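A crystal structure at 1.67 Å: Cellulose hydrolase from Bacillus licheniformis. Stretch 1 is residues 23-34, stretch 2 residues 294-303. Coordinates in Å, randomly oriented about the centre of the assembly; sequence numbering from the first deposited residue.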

# COMPACT_ATOMS: atom_id res chain seq x y z
N THR A 23 -26.48 6.67 4.87
CA THR A 23 -25.91 6.11 6.08
C THR A 23 -24.48 5.62 5.85
O THR A 23 -24.06 5.40 4.71
CB THR A 23 -26.74 4.94 6.59
OG1 THR A 23 -26.75 3.91 5.59
CG2 THR A 23 -28.17 5.38 6.91
N PRO A 24 -23.74 5.42 6.95
CA PRO A 24 -22.44 4.77 6.81
C PRO A 24 -22.57 3.43 6.09
O PRO A 24 -21.70 3.07 5.31
CB PRO A 24 -21.98 4.60 8.27
CG PRO A 24 -22.66 5.75 8.99
CD PRO A 24 -23.99 5.89 8.33
N ALA A 25 -23.67 2.71 6.32
CA ALA A 25 -23.81 1.39 5.69
C ALA A 25 -24.05 1.51 4.19
O ALA A 25 -23.55 0.70 3.40
CB ALA A 25 -24.95 0.61 6.35
N ASP A 26 -24.82 2.52 3.80
CA ASP A 26 -25.05 2.81 2.39
C ASP A 26 -23.73 3.10 1.66
O ASP A 26 -23.51 2.61 0.55
CB ASP A 26 -26.01 4.00 2.24
CG ASP A 26 -27.44 3.66 2.65
OD1 ASP A 26 -27.84 2.46 2.58
OD2 ASP A 26 -28.19 4.59 3.03
N LEU A 27 -22.86 3.90 2.27
CA LEU A 27 -21.59 4.25 1.63
C LEU A 27 -20.70 3.01 1.48
O LEU A 27 -20.04 2.84 0.46
CB LEU A 27 -20.84 5.34 2.41
CG LEU A 27 -19.78 6.03 1.55
CD1 LEU A 27 -20.45 7.00 0.60
CD2 LEU A 27 -18.68 6.74 2.39
N LEU A 28 -20.69 2.16 2.51
CA LEU A 28 -19.91 0.93 2.48
C LEU A 28 -20.41 0.06 1.33
O LEU A 28 -19.62 -0.41 0.52
CB LEU A 28 -20.00 0.17 3.81
CG LEU A 28 -19.14 -1.10 3.90
CD1 LEU A 28 -17.66 -0.75 4.10
CD2 LEU A 28 -19.63 -2.05 5.00
N GLU A 29 -21.72 -0.13 1.26
CA GLU A 29 -22.33 -0.97 0.22
C GLU A 29 -22.00 -0.46 -1.19
O GLU A 29 -21.73 -1.24 -2.11
CB GLU A 29 -23.85 -1.05 0.41
CG GLU A 29 -24.59 -1.72 -0.75
CD GLU A 29 -24.27 -3.19 -0.91
OE1 GLU A 29 -23.77 -3.82 0.05
OE2 GLU A 29 -24.52 -3.72 -2.02
N ASN A 30 -21.99 0.86 -1.35
CA ASN A 30 -21.76 1.44 -2.67
C ASN A 30 -20.29 1.57 -3.07
O ASN A 30 -19.99 1.50 -4.27
CB ASN A 30 -22.41 2.82 -2.76
CG ASN A 30 -23.92 2.75 -2.76
OD1 ASN A 30 -24.52 1.73 -3.10
ND2 ASN A 30 -24.55 3.86 -2.38
N MET A 31 -19.39 1.76 -2.10
CA MET A 31 -17.99 2.10 -2.43
C MET A 31 -16.91 1.03 -2.12
O MET A 31 -15.83 1.05 -2.72
CB MET A 31 -17.58 3.40 -1.71
CG MET A 31 -18.39 4.66 -2.13
SD MET A 31 -17.65 6.19 -1.47
CE MET A 31 -16.07 6.26 -2.33
N SER A 32 -17.17 0.11 -1.20
CA SER A 32 -16.11 -0.82 -0.79
C SER A 32 -16.01 -2.01 -1.74
O SER A 32 -17.05 -2.59 -2.07
CB SER A 32 -16.37 -1.32 0.64
OG SER A 32 -15.39 -2.24 1.06
N PRO A 33 -14.80 -2.38 -2.18
CA PRO A 33 -13.47 -1.78 -1.95
C PRO A 33 -13.07 -0.72 -2.97
O PRO A 33 -13.52 -0.76 -4.12
CB PRO A 33 -12.53 -2.98 -2.06
CG PRO A 33 -13.16 -3.82 -3.12
CD PRO A 33 -14.68 -3.62 -2.98
N GLY A 34 -12.17 0.17 -2.57
CA GLY A 34 -11.71 1.23 -3.46
C GLY A 34 -10.25 1.07 -3.85
O GLY A 34 -9.52 0.27 -3.25
N ALA A 294 -12.21 -2.92 8.60
CA ALA A 294 -12.87 -1.75 8.01
C ALA A 294 -14.33 -2.08 7.66
O ALA A 294 -15.25 -1.33 7.97
CB ALA A 294 -12.11 -1.28 6.78
N HIS A 295 -14.54 -3.23 7.02
CA HIS A 295 -15.90 -3.63 6.68
C HIS A 295 -16.76 -3.79 7.93
O HIS A 295 -17.90 -3.30 7.97
CB HIS A 295 -15.88 -4.93 5.85
CG HIS A 295 -17.12 -5.14 5.04
ND1 HIS A 295 -18.22 -5.82 5.53
CD2 HIS A 295 -17.45 -4.75 3.79
CE1 HIS A 295 -19.17 -5.84 4.61
NE2 HIS A 295 -18.72 -5.21 3.54
N LYS A 296 -16.24 -4.48 8.94
CA LYS A 296 -16.95 -4.68 10.21
C LYS A 296 -17.41 -3.36 10.81
O LYS A 296 -18.51 -3.27 11.37
CB LYS A 296 -16.04 -5.41 11.20
CG LYS A 296 -16.60 -5.57 12.62
CD LYS A 296 -15.53 -6.23 13.51
CE LYS A 296 -16.05 -6.56 14.89
NZ LYS A 296 -14.96 -7.12 15.76
N TYR A 297 -16.56 -2.34 10.72
CA TYR A 297 -16.89 -1.07 11.35
C TYR A 297 -17.45 -0.06 10.35
O TYR A 297 -17.49 1.14 10.63
CB TYR A 297 -15.67 -0.51 12.09
CG TYR A 297 -15.36 -1.32 13.35
CD1 TYR A 297 -16.23 -1.32 14.43
CD2 TYR A 297 -14.19 -2.09 13.44
CE1 TYR A 297 -15.96 -2.06 15.57
CE2 TYR A 297 -13.92 -2.83 14.59
CZ TYR A 297 -14.81 -2.80 15.65
OH TYR A 297 -14.57 -3.54 16.78
N GLN A 298 -17.91 -0.56 9.21
CA GLN A 298 -18.57 0.26 8.20
C GLN A 298 -17.73 1.43 7.67
O GLN A 298 -18.25 2.54 7.48
CB GLN A 298 -19.90 0.79 8.75
CG GLN A 298 -20.81 -0.30 9.30
CD GLN A 298 -22.00 0.28 10.03
OE1 GLN A 298 -22.61 1.24 9.57
NE2 GLN A 298 -22.32 -0.29 11.18
N MET A 299 -16.45 1.18 7.40
CA MET A 299 -15.54 2.17 6.85
C MET A 299 -15.07 1.74 5.46
O MET A 299 -14.63 0.61 5.28
CB MET A 299 -14.33 2.36 7.76
CG MET A 299 -14.72 2.78 9.16
SD MET A 299 -13.36 2.48 10.28
CE MET A 299 -14.09 3.12 11.79
N VAL A 300 -15.17 2.63 4.49
CA VAL A 300 -14.80 2.30 3.11
C VAL A 300 -13.27 2.28 2.99
O VAL A 300 -12.61 3.30 3.21
CB VAL A 300 -15.37 3.33 2.12
CG1 VAL A 300 -14.88 3.04 0.70
CG2 VAL A 300 -16.89 3.38 2.19
N PRO A 301 -12.70 1.12 2.66
CA PRO A 301 -11.24 1.05 2.50
C PRO A 301 -10.80 1.31 1.07
O PRO A 301 -11.22 0.60 0.14
CB PRO A 301 -10.92 -0.39 2.93
CG PRO A 301 -12.16 -1.18 2.57
CD PRO A 301 -13.33 -0.21 2.59
N MET A 302 -9.95 2.32 0.89
CA MET A 302 -9.42 2.62 -0.45
C MET A 302 -7.92 2.32 -0.50
O MET A 302 -7.13 2.92 0.22
CB MET A 302 -9.72 4.07 -0.83
CG MET A 302 -11.22 4.43 -0.68
SD MET A 302 -11.77 5.91 -1.57
CE MET A 302 -11.82 5.29 -3.25
N TRP A 303 -7.54 1.39 -1.39
CA TRP A 303 -6.18 0.82 -1.43
C TRP A 303 -5.18 1.76 -2.10
O TRP A 303 -5.44 2.25 -3.20
CB TRP A 303 -6.25 -0.51 -2.20
CG TRP A 303 -5.18 -1.55 -1.98
CD1 TRP A 303 -4.22 -1.58 -1.01
CD2 TRP A 303 -5.01 -2.74 -2.76
NE1 TRP A 303 -3.45 -2.73 -1.15
CE2 TRP A 303 -3.92 -3.45 -2.22
CE3 TRP A 303 -5.67 -3.26 -3.88
CZ2 TRP A 303 -3.48 -4.66 -2.75
CZ3 TRP A 303 -5.23 -4.47 -4.41
CH2 TRP A 303 -4.14 -5.15 -3.85
O HOH W 1 -19.17 4.53 5.83
O HOH W 2 -25.35 2.87 8.71
O HOH W 3 -9.68 -1.36 -0.91

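The contact is a helix laid along a strand by apolar packing, closed at one end by a short parallel β bridge and at the other by water-mediated polar links. The axes of helix 24-31 and strand 299-303 approach to 7.6 Å, and their N-to-C directions differ by 29°, so the two segments run nearly alongside one another; together the stretches bury 654 Å².

The bridge pairs Gly34 with Met302, whose CA atoms lie 4.0 Å apart. Gly34 N donates to Pro301 O at 2.9 Å with an N-H...O angle of 162°, and Trp303 N donates to Gly34 O at 2.9 Å and 174°. One residue thus bonds to the two neighbours of its partner, the parallel pattern. Pro301 has no amide hydrogen but still serves through its carbonyl. Glycine suits position 34 for a measurable reason: an ideal CB there would lie 2.7 Å from Met302 CE, a clash. Water 3 also donates to Gly34 O (2.9 Å) and Pro301 O (2.7 Å), spanning the strands beside the direct bonds.

Val300 is the centre of the apolar packing. Its CG2 is 3.8 Å from Leu27 CD2 and its CG1 is 3.6 Å from Met31 CB, so one short side chain packs against residues a turn apart on the helix, Leu27 and Met31, with CG2 near both (4.0 Å from Val300 CG2 to Met31 CB). Met31, with CA-to-CB directed toward the strand, extends this layer as its CE comes 4.4 Å from Met302 SD. Leu28 starts sideways, but its t, p rotamer brings the end of the side chain nearer: CD1 lies 3.5 Å from Met299 O, while CD2 sits 3.6 Å from the His295 ring centroid, only 13° off the normal. That is a CH-pi contact over the ring face. Ser32 OG lies at the edge of the same ring, 4.2 Å from His295 CD2, and packs 3.3 Å from Pro301 CD; this small hydroxyl is hydrogen-bonded elsewhere in the structure.

At the start of the helix, Thr23 OG1 accepts from Asp26 N at 3.0 Å, a capping bond that occupies one of the free amides of the first turn. Ala25 N is met by water 2 at 2.9 Å, which in turn makes a weak bond to Gln298 OE1 at 3.3 Å. The Gln298 side chain, with chi2 t, also brings Gln298 OE1 to 3.7 Å from Pro24 CB. Water 1 joins the backbones, donating to Pro24 O at 3.0 Å and Gln298 O at 2.7 Å.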